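Local coordinates for protein Na-K-Cl cotransporter (Methanosarcina acetivorans, PDB 3G40) that probably moves chloride together with cations across the membrane as a symporter of the SLC12A family, this chain being its C-terminal cytoplasmic domain, at residues A[160-165]-A[196-201]. Numbering follows the deposited sequence.
Sequences LWIENR and LSFMTF
Leu160 pairs with Phe198 as neighbours on parallel strands. Leu160 N donates to Ser197 O at 2.8 Å, and Leu160 O accepts Met199 N at 2.9 Å. The two side chains lie side by side, with Leu160 CD1 3.8 Å from Phe198 CE2. Trp161 goes to the other face of the sheet, beside Met199. Met199 CB lies over one face of the Trp161 six-membered ring, a little toward its rim, in a CH-pi contact 3.6 Å from the centroid. Met199 is bent at its last torsion (chi3 -46°), which brings Met199 CE within 3.9 Å of Trp161 CH2. Trp161 NE1 is hydrogen-bonded to His248 ND1, and Phe250 stacks on the indole. An alanine here would probably leave a gap beside Met199 and Phe250 and deprive His248 of its indole partner. Ile162 N continues the ladder to Met199 O, while Ile162 CD1 reaches over a face of the Phe198 ring. Past this point a side chain takes over: Thr200 OG1 donates to Ile162 O at 2.6 Å. Glu163 OE1 meets the edge of the Phe201 ring, in its plane. Asn164 CB packs obliquely on the same ring, 3.3 Å from Phe201 CE1. Helix 179-192 joins the two strands as a beta-alpha-beta crossover and covers Leu160; helix 205-222 covers Ile162 and Thr200. In the mixed sheet, strand 157-161 runs between strands 247-251 and 195-201, and strand 228-232 follows outermost.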
loop_
_atom_site.group_PDB
_atom_site.type_symbol
_atom_site.label_atom_id
_atom_site.label_comp_id
_atom_site.label_asym_id
_atom_site.label_seq_id
_atom_site.Cartn_x
_atom_site.Cartn_y
_atom_site.Cartn_z
ATOM N N LEU A 160 -2.246 18.749 -7.120
ATOM C CA LEU A 160 -3.089 19.564 -6.242
ATOM C C LEU A 160 -4.080 20.297 -7.147
ATOM O O LEU A 160 -3.677 21.113 -7.982
ATOM C CB LEU A 160 -2.235 20.589 -5.495
ATOM C CG LEU A 160 -2.555 21.172 -4.125
ATOM C CD1 LEU A 160 -2.257 22.649 -4.224
ATOM C CD2 LEU A 160 -3.983 20.878 -3.542
ATOM N N TRP A 161 -5.366 19.996 -6.986
ATOM C CA TRP A 161 -6.420 20.619 -7.768
ATOM C C TRP A 161 -6.910 21.884 -7.095
ATOM O O TRP A 161 -7.422 21.854 -5.978
ATOM C CB TRP A 161 -7.585 19.646 -7.969
ATOM C CG TRP A 161 -7.229 18.526 -8.863
ATOM C CD1 TRP A 161 -6.632 17.351 -8.511
ATOM C CD2 TRP A 161 -7.393 18.486 -10.288
ATOM N NE1 TRP A 161 -6.437 16.570 -9.626
ATOM C CE2 TRP A 161 -6.898 17.244 -10.728
ATOM C CE3 TRP A 161 -7.929 19.373 -11.228
ATOM C CZ2 TRP A 161 -6.920 16.865 -12.073
ATOM C CZ3 TRP A 161 -7.952 18.995 -12.563
ATOM C CH2 TRP A 161 -7.451 17.756 -12.971
ATOM N N ILE A 162 -6.757 23.000 -7.792
ATOM C CA ILE A 162 -7.127 24.294 -7.259
ATOM C C ILE A 162 -8.400 24.779 -7.936
ATOM O O ILE A 162 -8.456 24.888 -9.158
ATOM C CB ILE A 162 -5.975 25.281 -7.459
ATOM C CG1 ILE A 162 -4.786 24.815 -6.615
ATOM C CG2 ILE A 162 -6.405 26.689 -7.108
ATOM C CD1 ILE A 162 -3.525 25.589 -6.827
ATOM N N GLU A 163 -9.426 25.041 -7.132
ATOM C CA GLU A 163 -10.749 25.381 -7.639
ATOM C C GLU A 163 -10.738 26.689 -8.414
ATOM O O GLU A 163 -9.998 27.615 -8.079
ATOM C CB GLU A 163 -11.763 25.474 -6.490
ATOM C CG GLU A 163 -12.028 24.149 -5.776
ATOM C CD GLU A 163 -12.561 23.078 -6.713
ATOM O OE1 GLU A 163 -13.251 23.431 -7.698
ATOM O OE2 GLU A 163 -12.287 21.882 -6.468
ATOM N N ASN A 164 -11.564 26.757 -9.454
ATOM C CA ASN A 164 -11.700 27.977 -10.234
ATOM C C ASN A 164 -11.976 29.153 -9.306
ATOM O O ASN A 164 -12.923 29.126 -8.517
ATOM C CB ASN A 164 -12.825 27.831 -11.257
ATOM C CG ASN A 164 -12.775 28.896 -12.344
ATOM O OD1 ASN A 164 -11.766 29.582 -12.521
ATOM N ND2 ASN A 164 -13.871 29.031 -13.082
ATOM N N ARG A 165 -11.134 30.176 -9.387
ATOM C CA ARG A 165 -11.274 31.334 -8.516
ATOM C C ARG A 165 -11.862 32.534 -9.263
ATOM O O ARG A 165 -13.032 32.874 -9.088
ATOM C CB ARG A 165 -9.922 31.696 -7.904
ATOM C CG ARG A 165 -9.301 30.567 -7.097
ATOM C CD ARG A 165 -7.922 30.951 -6.602
ATOM N NE ARG A 165 -7.973 32.016 -5.606
ATOM C CZ ARG A 165 -8.142 31.801 -4.304
ATOM N NH1 ARG A 165 -8.279 30.560 -3.853
ATOM N NH2 ARG A 165 -8.177 32.821 -3.455
ATOM N N LEU A 196 5.306 17.379 -7.935
ATOM C CA LEU A 196 4.044 18.036 -7.632
ATOM C C LEU A 196 3.574 18.888 -8.800
ATOM O O LEU A 196 4.367 19.648 -9.363
ATOM C CB LEU A 196 4.199 18.927 -6.399
ATOM C CG LEU A 196 2.998 19.754 -5.956
ATOM C CD1 LEU A 196 1.764 18.880 -5.698
ATOM C CD2 LEU A 196 3.342 20.555 -4.683
ATOM N N SER A 197 2.294 18.769 -9.161
ATOM C CA SER A 197 1.695 19.661 -10.170
ATOM C C SER A 197 0.498 20.380 -9.584
ATOM O O SER A 197 -0.242 19.811 -8.778
ATOM C CB SER A 197 1.225 18.908 -11.428
ATOM O OG SER A 197 2.271 18.208 -12.061
ATOM N N PHE A 198 0.311 21.633 -9.993
ATOM C CA PHE A 198 -0.899 22.378 -9.670
ATOM C C PHE A 198 -1.815 22.303 -10.885
ATOM O O PHE A 198 -1.402 22.643 -12.000
ATOM C CB PHE A 198 -0.595 23.856 -9.404
ATOM C CG PHE A 198 0.171 24.126 -8.144
ATOM C CD1 PHE A 198 0.705 25.388 -7.917
ATOM C CD2 PHE A 198 0.354 23.141 -7.182
ATOM C CE1 PHE A 198 1.404 25.666 -6.763
ATOM C CE2 PHE A 198 1.061 23.416 -6.018
ATOM C CZ PHE A 198 1.575 24.670 -5.803
ATOM N N MET A 199 -3.050 21.871 -10.659
ATOM C CA MET A 199 -4.052 21.720 -11.711
ATOM C C MET A 199 -5.231 22.662 -11.463
ATOM O O MET A 199 -5.726 22.778 -10.340
ATOM C CB MET A 199 -4.567 20.277 -11.732
ATOM C CG MET A 199 -3.463 19.210 -11.700
ATOM S SD MET A 199 -2.636 19.027 -13.282
ATOM C CE MET A 199 -4.056 18.996 -14.354
ATOM N N THR A 200 -5.691 23.345 -12.504
ATOM C CA THR A 200 -6.914 24.121 -12.368
ATOM C C THR A 200 -7.648 24.161 -13.712
ATOM O O THR A 200 -7.246 23.494 -14.655
ATOM C CB THR A 200 -6.649 25.547 -11.832
ATOM O OG1 THR A 200 -7.877 26.126 -11.367
ATOM C CG2 THR A 200 -6.049 26.435 -12.921
ATOM N N PHE A 201 -8.732 24.915 -13.781
ATOM C CA PHE A 201 -9.508 25.017 -15.022
ATOM C C PHE A 201 -10.039 26.432 -15.168
ATOM O O PHE A 201 -10.145 27.165 -14.183
ATOM C CB PHE A 201 -10.666 24.022 -15.001
ATOM C CG PHE A 201 -11.455 24.067 -13.733
ATOM C CD1 PHE A 201 -12.622 24.808 -13.655
ATOM C CD2 PHE A 201 -11.014 23.394 -12.606
ATOM C CE1 PHE A 201 -13.346 24.860 -12.478
ATOM C CE2 PHE A 201 -11.729 23.445 -11.425
ATOM C CZ PHE A 201 -12.896 24.181 -11.360
#